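Side-chain contacts in endoglucanase A (Clostridium acetobutylicum, PDB 3IK2), which probably hydrolyses internal beta-1,4-glucosidic bonds in cellulose and related beta-glucans: residues G22-F27 with F350-Y355; V96-V101 with G378-T383; D369-F374 with Q396-L401. One frame throughout, in Å; residues are numbered along the deposited sequence.

Contact 1 (G22-F27 with F350-Y355); sequences GTNQDF and FSEYNY
Asn-24 reaches Ser-351 through one nearly linear hydrogen bond: Asn-24 ND2 donates to the backbone O of Ser-351 at 2.9 Å, with an N-H...O angle of 168°. The acceptor lies almost exactly in the Asn-24 amide plane, which shows that an N-H points straight at it, although the donor is tilted somewhat out of the Ser-351 carbonyl plane. Beyond this bond, it is the methylene CG of Glu-352, 3.9 Å from Asn-24 ND2, that the amide meets; the side chains cross at about a right angle there.

Strands 22-23 and 347-353 are the first and seventh of a TIM-type barrel, and strand 379-384 lies between them, which explains the separation of 7.7 Å between the CA atoms of Asn-24 and Glu-352. The Asn-24 amide spans this gap because CG stands opposite the carbonyl carbon (chi1 -76°), directing it inward. Thr-383 OG1 of the intervening strand is a second hydrogen-bond partner of Ser-351 O, so two bonds grip that carbonyl. Further out, Glu-352 extends beyond CG to Tyr-279 OH through OE1 and to a salt bridge with Arg-36 through OE2. Behind Asn-24, Thr-23 OG1 donates to Gln-25 O at 2.6 Å, within the loop that follows strand 22-23.

Contact 2 (V96-V101 with G378-T383); sequences VPYSLV and GVYFAT
The interior of the parallel eight-stranded barrel is bridged here near the N-terminal ends of its third strand, 99-103, and its eighth, 379-384. These strands are not neighbours in the sheet: the CA atoms of Tyr-98 and Phe-381 are 9.2 Å apart, and no hydrogen bond passes between the two segments. Side chains alone close the distance.

Phe-381 is central to the contact, touching both Tyr-98 and Leu-100. The far atoms of its ring divide between these two partners, CE1 meeting Tyr-98 and CZ meeting Leu-100. The closest approach is Phe-381 CE1 to Tyr-98 CD2 at 3.4 Å. Phe-381 CD1 lies over one face of the Tyr-98 ring, displaced toward its rim. With centroids 5.2 Å apart and planes inclined at 58°, the Tyr-98 and Phe-381 rings form an oblique aromatic pair, intermediate between stacked and perpendicular geometries. On the other flank Phe-381 CZ meets Leu-100 CB at 3.6 Å, while Leu-100 CD2 adds a contact of 3.7 Å to Phe-381 CE2. Phe-381 can span this far because its ring swings opposite its own backbone N (chi1 -174°), and Tyr-98 answers with a similar torsion (chi1 -157°).

A lighter contact lies beside this pair: Tyr-98 CE1 stands 4.1 Å from Tyr-380 CE2, the two tyrosine side chains crossing at about a right angle. The phenol end of Tyr-98 continues to a hydrogen bond with Glu-220 of strand 220-226. From that same strand Phe-222 meets Phe-381 edge-to-face and also touches Tyr-98 and Leu-100. Inward-facing residues from several strands, interlocked across the central axis, make up the apolar core of a TIM barrel.

Contact 3 (D369-F374 with Q396-L401); sequences DALGVF and QSAFNL
Leu-371 projects from helix 361-376 onto Ala-398 and Phe-399 of helix 393-403, two helices of the outer layer of the TIM-like barrel. They follow the seventh and eighth strands respectively, with strand 379-384 between them in the chain. At the point of nearest backbone approach the CA atoms of Leu-371 and Phe-399 are 8.0 Å apart.

The tight part depends on one methyl group. Leu-371 CD1 comes within 4.0 Å of Ala-398 O and 4.1 Å of Phe-399 N, so it settles against the helix backbone itself, and it also lies 4.4 Å from Ala-398 CB. It sits above the centre of the Phe-399 ring as well, 4.3 Å over the plane, which makes a methyl-over-face contact. The leucine torsions account for this placement: the branch carbon CG of Leu-371 lies on the far side from C (chi1 -65°) and CD1 continues the chain outward in an extended course (chi2 169°). Phe-399 starts from a CB that leans away from helix 361-376, yet its ring turns back far enough to offer a face (chi1 -83°). No hydrogen bond links the two segments, so the join is wholly one of packing.

Away from this point the fit is looser. The side chain of Leu-401 starts toward the other helix, but Leu-401 CB stays 7.2 Å from Leu-371 CD1, and the residue packs instead on Phe-474 of strand 468-475 in the neighbouring beta domain. Gln-396 and Asn-400, both partly exposed, belong to a different flank of helix 393-403, where polar bonds add to the contacts with the loop that includes Phe-27: Gln-396 OE1 pairs with the backbone N of Asn-29, and Asn-400 ND2 with the backbone O of that same asparagine.

In the fold
From the N terminus, contact 1 opens at 22-27 on the first barrel strand and contact 2 at 96-101 on the third. Contact 1 closes at 350-355, on the seventh strand, ending a loop of 322 residues inside which contact 2 began; contacts 1 and 2 therefore cross. Contact 3 opens afterwards at 369-374, in series with contact 1. Contact 2 closes at 378-383, on the eighth strand, before contact 3 closes at 396-401, so contacts 2 and 3 cross too. Together they tie the barrel's closing seam and interior to the helices outside, where Phe-27 of contact 1 touches Phe-399 of contact 3, and Phe-374 packs on Ala-382.

Contact 1 (G22-F27 with F350-Y355)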
loop_
_atom_site.group_PDB
_atom_site.type_symbol
_atom_site.label_atom_id
_atom_site.label_comp_id
_atom_site.label_asym_id
_atom_site.label_seq_id
_atom_site.Cartn_x
_atom_site.Cartn_y
_atom_site.Cartn_z
ATOM N N GLY A 22 -3.746 5.092 -2.651
ATOM C CA GLY A 22 -4.448 4.991 -1.385
ATOM C C GLY A 22 -3.598 5.419 -0.207
ATOM O O GLY A 22 -2.372 5.646 -0.329
ATOM N N THR A 23 -4.248 5.530 0.947
ATOM C CA THR A 23 -3.550 5.866 2.179
ATOM C C THR A 23 -4.100 5.105 3.404
ATOM O O THR A 23 -5.249 4.655 3.382
ATOM C CB THR A 23 -3.559 7.397 2.403
ATOM O OG1 THR A 23 -2.609 7.740 3.432
ATOM C CG2 THR A 23 -4.996 7.887 2.748
ATOM N N ASN A 24 -3.259 4.971 4.438
ATOM C CA ASN A 24 -3.626 4.527 5.805
ATOM C C ASN A 24 -3.981 5.724 6.708
ATOM O O ASN A 24 -4.562 5.548 7.781
ATOM C CB ASN A 24 -2.444 3.839 6.495
ATOM C CG ASN A 24 -2.184 2.426 6.001
ATOM O OD1 ASN A 24 -2.836 1.487 6.517
ATOM N ND2 ASN A 24 -1.279 2.258 5.150
ATOM N N GLN A 25 -3.576 6.925 6.276
ATOM C CA GLN A 25 -3.752 8.147 7.042
ATOM C C GLN A 25 -4.259 9.214 6.109
ATOM O O GLN A 25 -3.655 9.478 5.075
ATOM C CB GLN A 25 -2.446 8.616 7.759
ATOM C CG GLN A 25 -2.027 7.767 8.994
ATOM C CD GLN A 25 -1.284 6.503 8.591
ATOM O OE1 GLN A 25 -0.657 6.452 7.529
ATOM N NE2 GLN A 25 -1.392 5.461 9.409
ATOM N N ASP A 26 -5.374 9.834 6.486
ATOM C CA ASP A 26 -5.913 10.931 5.693
ATOM C C ASP A 26 -4.995 12.150 5.569
ATOM O O ASP A 26 -4.337 12.534 6.506
ATOM C CB ASP A 26 -7.290 11.344 6.201
ATOM C CG ASP A 26 -8.346 10.314 5.858
ATOM O OD1 ASP A 26 -8.295 9.739 4.724
ATOM O OD2 ASP A 26 -9.187 10.053 6.738
ATOM N N PHE A 27 -5.039 12.756 4.392
ATOM C CA PHE A 27 -4.300 13.951 4.053
ATOM C C PHE A 27 -5.163 15.179 4.152
ATOM O O PHE A 27 -6.352 15.166 3.765
ATOM C CB PHE A 27 -3.800 13.822 2.635
ATOM C CG PHE A 27 -2.849 12.673 2.433
ATOM C CD1 PHE A 27 -3.124 11.681 1.487
ATOM C CD2 PHE A 27 -1.671 12.593 3.175
ATOM C CE1 PHE A 27 -2.229 10.637 1.259
ATOM C CE2 PHE A 27 -0.767 11.534 2.975
ATOM C CZ PHE A 27 -1.054 10.557 2.012
ATOM N N PHE A 350 0.651 -3.406 -1.883
ATOM C CA PHE A 350 1.546 -2.815 -0.858
ATOM C C PHE A 350 0.733 -1.962 0.109
ATOM O O PHE A 350 0.539 -0.762 -0.107
ATOM C CB PHE A 350 2.681 -1.987 -1.474
ATOM C CG PHE A 350 3.692 -2.819 -2.265
ATOM C CD1 PHE A 350 3.581 -2.951 -3.653
ATOM C CD2 PHE A 350 4.745 -3.477 -1.614
ATOM C CE1 PHE A 350 4.496 -3.738 -4.377
ATOM C CE2 PHE A 350 5.665 -4.256 -2.334
ATOM C CZ PHE A 350 5.534 -4.393 -3.718
ATOM N N SER A 351 0.242 -2.594 1.173
ATOM C CA SER A 351 -0.641 -1.919 2.125
ATOM C C SER A 351 0.065 -1.037 3.152
ATOM O O SER A 351 -0.594 -0.301 3.874
ATOM C CB SER A 351 -1.565 -2.918 2.815
ATOM O OG SER A 351 -0.798 -3.830 3.556
ATOM N N GLU A 352 1.382 -1.140 3.249
ATOM C CA GLU A 352 2.206 -0.114 3.893
ATOM C C GLU A 352 3.526 0.089 3.145
ATOM O O GLU A 352 4.135 -0.873 2.679
ATOM C CB GLU A 352 2.507 -0.453 5.344
ATOM C CG GLU A 352 1.308 -0.392 6.280
ATOM C CD GLU A 352 1.662 -0.814 7.695
ATOM O OE1 GLU A 352 2.816 -0.535 8.113
ATOM O OE2 GLU A 352 0.783 -1.402 8.384
ATOM N N TYR A 353 3.936 1.352 3.037
ATOM C CA TYR A 353 5.213 1.749 2.439
ATOM C C TYR A 353 5.376 3.225 2.821
ATOM O O TYR A 353 4.408 3.916 3.124
ATOM C CB TYR A 353 5.241 1.557 0.897
ATOM C CG TYR A 353 4.329 2.539 0.175
ATOM C CD1 TYR A 353 4.816 3.791 -0.259
ATOM C CD2 TYR A 353 2.976 2.232 -0.063
ATOM C CE1 TYR A 353 3.977 4.714 -0.890
ATOM C CE2 TYR A 353 2.125 3.165 -0.716
ATOM C CZ TYR A 353 2.642 4.404 -1.107
ATOM O OH TYR A 353 1.825 5.313 -1.734
ATOM N N ASN A 354 6.600 3.706 2.790
ATOM C CA ASN A 354 6.906 5.110 3.057
ATOM C C ASN A 354 8.377 5.241 2.675
ATOM O O ASN A 354 9.183 4.376 3.037
ATOM C CB ASN A 354 6.661 5.436 4.543
ATOM C CG ASN A 354 6.983 6.876 4.912
ATOM O OD1 ASN A 354 8.138 7.258 4.996
ATOM N ND2 ASN A 354 5.964 7.659 5.192
ATOM N N TYR A 355 8.692 6.314 1.932
ATOM C CA TYR A 355 10.036 6.602 1.410
ATOM C C TYR A 355 10.776 7.672 2.216
ATOM O O TYR A 355 11.902 8.006 1.896
ATOM C CB TYR A 355 10.016 6.880 -0.131
ATOM C CG TYR A 355 10.019 5.556 -0.879
ATOM C CD1 TYR A 355 8.833 4.825 -1.058
ATOM C CD2 TYR A 355 11.225 4.984 -1.321
ATOM C CE1 TYR A 355 8.839 3.590 -1.679
ATOM C CE2 TYR A 355 11.246 3.732 -1.933
ATOM C CZ TYR A 355 10.056 3.037 -2.095
ATOM O OH TYR A 355 10.072 1.805 -2.691
#

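Contact 2 (V96-V101 with G378-T383)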
loop_
_atom_site.group_PDB
_atom_site.type_symbol
_atom_site.label_atom_id
_atom_site.label_comp_id
_atom_site.label_asym_id
_atom_site.label_seq_id
_atom_site.Cartn_x
_atom_site.Cartn_y
_atom_site.Cartn_z
ATOM N N VAL A 96 -14.270 7.753 -1.968
ATOM C CA VAL A 96 -13.177 6.779 -2.093
ATOM C C VAL A 96 -13.745 5.388 -2.370
ATOM O O VAL A 96 -14.518 4.871 -1.565
ATOM C CB VAL A 96 -12.232 6.783 -0.853
ATOM C CG1 VAL A 96 -11.308 5.587 -0.865
ATOM C CG2 VAL A 96 -11.405 8.061 -0.819
ATOM N N PRO A 97 -13.439 4.829 -3.564
ATOM C CA PRO A 97 -14.023 3.569 -4.079
ATOM C C PRO A 97 -13.556 2.267 -3.435
ATOM O O PRO A 97 -14.190 1.226 -3.666
ATOM C CB PRO A 97 -13.640 3.559 -5.569
ATOM C CG PRO A 97 -12.570 4.591 -5.717
ATOM C CD PRO A 97 -12.553 5.491 -4.536
ATOM N N TYR A 98 -12.499 2.297 -2.628
ATOM C CA TYR A 98 -12.050 1.046 -1.994
ATOM C C TYR A 98 -11.628 1.255 -0.540
ATOM O O TYR A 98 -10.685 2.017 -0.256
ATOM C CB TYR A 98 -10.885 0.445 -2.809
ATOM C CG TYR A 98 -10.653 -1.039 -2.650
ATOM C CD1 TYR A 98 -10.887 -1.916 -3.715
ATOM C CD2 TYR A 98 -10.183 -1.568 -1.451
ATOM C CE1 TYR A 98 -10.673 -3.280 -3.582
ATOM C CE2 TYR A 98 -9.966 -2.930 -1.307
ATOM C CZ TYR A 98 -10.202 -3.774 -2.380
ATOM O OH TYR A 98 -10.018 -5.122 -2.222
ATOM N N SER A 99 -12.306 0.563 0.377
ATOM C CA SER A 99 -11.855 0.461 1.775
ATOM C C SER A 99 -11.235 -0.910 2.008
ATOM O O SER A 99 -11.883 -1.921 1.735
ATOM C CB SER A 99 -13.038 0.623 2.741
ATOM O OG SER A 99 -13.498 1.958 2.749
ATOM N N LEU A 100 -9.991 -0.944 2.510
ATOM C CA LEU A 100 -9.403 -2.170 3.044
ATOM C C LEU A 100 -9.499 -2.123 4.581
ATOM O O LEU A 100 -8.983 -1.199 5.201
ATOM C CB LEU A 100 -7.945 -2.370 2.581
ATOM C CG LEU A 100 -7.156 -3.573 3.135
ATOM C CD1 LEU A 100 -7.860 -4.912 2.888
ATOM C CD2 LEU A 100 -5.752 -3.637 2.563
ATOM N N VAL A 101 -10.205 -3.093 5.166
ATOM C CA VAL A 101 -10.343 -3.184 6.631
ATOM C C VAL A 101 -9.687 -4.470 7.153
ATOM O O VAL A 101 -9.670 -5.481 6.444
ATOM C CB VAL A 101 -11.845 -3.045 7.111
ATOM C CG1 VAL A 101 -12.518 -1.816 6.444
ATOM C CG2 VAL A 101 -12.686 -4.329 6.843
ATOM N N GLY A 378 1.785 -3.202 -12.600
ATOM C CA GLY A 378 0.714 -4.130 -12.212
ATOM C C GLY A 378 0.478 -4.346 -10.702
ATOM O O GLY A 378 0.061 -5.428 -10.273
ATOM N N VAL A 379 0.739 -3.325 -9.895
ATOM C CA VAL A 379 0.251 -3.305 -8.483
ATOM C C VAL A 379 -1.242 -2.958 -8.466
ATOM O O VAL A 379 -1.675 -1.990 -9.099
ATOM C CB VAL A 379 1.090 -2.320 -7.634
ATOM C CG1 VAL A 379 0.550 -2.142 -6.243
ATOM C CG2 VAL A 379 2.556 -2.814 -7.580
ATOM N N TYR A 380 -2.028 -3.760 -7.752
ATOM C CA TYR A 380 -3.466 -3.582 -7.679
ATOM C C TYR A 380 -3.895 -2.553 -6.619
ATOM O O TYR A 380 -4.900 -1.866 -6.776
ATOM C CB TYR A 380 -4.123 -4.933 -7.367
ATOM C CG TYR A 380 -5.648 -4.924 -7.293
ATOM C CD1 TYR A 380 -6.415 -4.964 -8.447
ATOM C CD2 TYR A 380 -6.322 -4.931 -6.048
ATOM C CE1 TYR A 380 -7.836 -4.977 -8.393
ATOM C CE2 TYR A 380 -7.744 -4.954 -5.970
ATOM C CZ TYR A 380 -8.488 -4.973 -7.161
ATOM O OH TYR A 380 -9.882 -4.991 -7.149
ATOM N N PHE A 381 -3.138 -2.474 -5.537
ATOM C CA PHE A 381 -3.547 -1.718 -4.350
ATOM C C PHE A 381 -2.287 -1.240 -3.624
ATOM O O PHE A 381 -1.307 -1.986 -3.478
ATOM C CB PHE A 381 -4.405 -2.622 -3.443
ATOM C CG PHE A 381 -5.019 -1.911 -2.232
ATOM C CD1 PHE A 381 -6.335 -1.441 -2.278
ATOM C CD2 PHE A 381 -4.289 -1.756 -1.044
ATOM C CE1 PHE A 381 -6.917 -0.789 -1.150
ATOM C CE2 PHE A 381 -4.852 -1.105 0.073
ATOM C CZ PHE A 381 -6.167 -0.614 0.016
ATOM N N ALA A 382 -2.297 0.005 -3.173
ATOM C CA ALA A 382 -1.217 0.472 -2.321
ATOM C C ALA A 382 -1.741 1.570 -1.394
ATOM O O ALA A 382 -2.528 2.403 -1.816
ATOM C CB ALA A 382 -0.051 0.987 -3.165
ATOM N N THR A 383 -1.310 1.519 -0.145
ATOM C CA THR A 383 -1.674 2.478 0.867
ATOM C C THR A 383 -0.389 2.940 1.605
ATOM O O THR A 383 0.345 2.152 2.223
ATOM C CB THR A 383 -2.808 1.975 1.830
ATOM O OG1 THR A 383 -2.629 0.598 2.163
ATOM C CG2 THR A 383 -4.184 2.112 1.189
#

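Contact 3 (D369-F374 with Q396-L401)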
loop_
_atom_site.group_PDB
_atom_site.type_symbol
_atom_site.label_atom_id
_atom_site.label_comp_id
_atom_site.label_asym_id
_atom_site.label_seq_id
_atom_site.Cartn_x
_atom_site.Cartn_y
_atom_site.Cartn_z
ATOM N N ASP A 369 7.431 8.778 -7.803
ATOM C CA ASP A 369 8.047 7.688 -8.551
ATOM C C ASP A 369 7.429 6.366 -8.160
ATOM O O ASP A 369 7.125 5.554 -9.040
ATOM C CB ASP A 369 9.571 7.678 -8.347
ATOM C CG ASP A 369 10.297 6.790 -9.350
ATOM O OD1 ASP A 369 9.862 6.700 -10.486
ATOM O OD2 ASP A 369 11.310 6.150 -9.016
ATOM N N ALA A 370 7.239 6.144 -6.850
ATOM C CA ALA A 370 6.578 4.917 -6.345
ATOM C C ALA A 370 5.199 4.737 -6.926
ATOM O O ALA A 370 4.863 3.637 -7.304
ATOM C CB ALA A 370 6.522 4.896 -4.790
ATOM N N LEU A 371 4.404 5.811 -7.004
ATOM C CA LEU A 371 3.055 5.784 -7.622
ATOM C C LEU A 371 3.096 5.437 -9.103
ATOM O O LEU A 371 2.278 4.644 -9.559
ATOM C CB LEU A 371 2.312 7.113 -7.419
ATOM C CG LEU A 371 2.016 7.384 -5.929
ATOM C CD1 LEU A 371 1.520 8.834 -5.697
ATOM C CD2 LEU A 371 1.034 6.334 -5.330
ATOM N N GLY A 372 4.064 5.996 -9.844
ATOM C CA GLY A 372 4.323 5.592 -11.250
ATOM C C GLY A 372 4.655 4.114 -11.394
ATOM O O GLY A 372 4.052 3.405 -12.225
ATOM N N VAL A 373 5.586 3.649 -10.559
ATOM C CA VAL A 373 5.972 2.226 -10.496
ATOM C C VAL A 373 4.806 1.258 -10.268
ATOM O O VAL A 373 4.663 0.263 -11.007
ATOM C CB VAL A 373 7.077 1.958 -9.414
ATOM C CG1 VAL A 373 7.327 0.464 -9.272
ATOM C CG2 VAL A 373 8.389 2.653 -9.794
ATOM N N PHE A 374 4.011 1.520 -9.223
ATOM C CA PHE A 374 2.829 0.711 -8.903
ATOM C C PHE A 374 1.915 0.594 -10.132
ATOM O O PHE A 374 1.377 -0.470 -10.409
ATOM C CB PHE A 374 1.988 1.292 -7.755
ATOM C CG PHE A 374 2.692 1.425 -6.439
ATOM C CD1 PHE A 374 3.734 0.589 -6.074
ATOM C CD2 PHE A 374 2.263 2.394 -5.524
ATOM C CE1 PHE A 374 4.369 0.736 -4.828
ATOM C CE2 PHE A 374 2.886 2.540 -4.284
ATOM C CZ PHE A 374 3.941 1.707 -3.936
ATOM N N GLN A 396 1.942 14.778 -0.129
ATOM C CA GLN A 396 0.638 15.174 -0.640
ATOM C C GLN A 396 0.761 15.698 -2.067
ATOM O O GLN A 396 -0.072 15.382 -2.902
ATOM C CB GLN A 396 -0.019 16.212 0.274
ATOM C CG GLN A 396 -0.291 15.697 1.655
ATOM C CD GLN A 396 -1.239 16.592 2.434
ATOM O OE1 GLN A 396 -2.218 17.079 1.889
ATOM N NE2 GLN A 396 -0.980 16.760 3.722
ATOM N N SER A 397 1.821 16.453 -2.370
ATOM C CA SER A 397 2.034 16.921 -3.759
ATOM C C SER A 397 2.095 15.772 -4.769
ATOM O O SER A 397 1.583 15.900 -5.865
ATOM C CB SER A 397 3.314 17.733 -3.927
ATOM O OG SER A 397 3.504 18.654 -2.898
ATOM N N ALA A 398 2.777 14.688 -4.411
ATOM C CA ALA A 398 2.914 13.530 -5.289
ATOM C C ALA A 398 1.561 12.938 -5.608
ATOM O O ALA A 398 1.264 12.703 -6.779
ATOM C CB ALA A 398 3.849 12.488 -4.686
ATOM N N PHE A 399 0.723 12.734 -4.582
ATOM C CA PHE A 399 -0.632 12.251 -4.791
ATOM C C PHE A 399 -1.442 13.200 -5.687
ATOM O O PHE A 399 -2.133 12.766 -6.617
ATOM C CB PHE A 399 -1.353 12.063 -3.447
ATOM C CG PHE A 399 -1.050 10.755 -2.755
ATOM C CD1 PHE A 399 0.040 10.638 -1.881
ATOM C CD2 PHE A 399 -1.874 9.630 -2.958
ATOM C CE1 PHE A 399 0.316 9.412 -1.222
ATOM C CE2 PHE A 399 -1.601 8.404 -2.290
ATOM C CZ PHE A 399 -0.510 8.293 -1.435
ATOM N N ASN A 400 -1.390 14.494 -5.385
ATOM C CA ASN A 400 -2.069 15.505 -6.217
ATOM C C ASN A 400 -1.498 15.621 -7.617
ATOM O O ASN A 400 -2.220 15.952 -8.551
ATOM C CB ASN A 400 -2.057 16.876 -5.540
ATOM C CG ASN A 400 -2.967 16.916 -4.365
ATOM O OD1 ASN A 400 -3.979 16.218 -4.361
ATOM N ND2 ASN A 400 -2.616 17.698 -3.341
ATOM N N LEU A 401 -0.211 15.338 -7.777
ATOM C CA LEU A 401 0.376 15.378 -9.111
ATOM C C LEU A 401 -0.306 14.388 -10.043
ATOM O O LEU A 401 -0.450 14.648 -11.220
ATOM C CB LEU A 401 1.888 15.122 -9.086
ATOM C CG LEU A 401 2.582 15.357 -10.438
ATOM C CD1 LEU A 401 2.569 16.840 -10.795
ATOM C CD2 LEU A 401 4.003 14.782 -10.478
#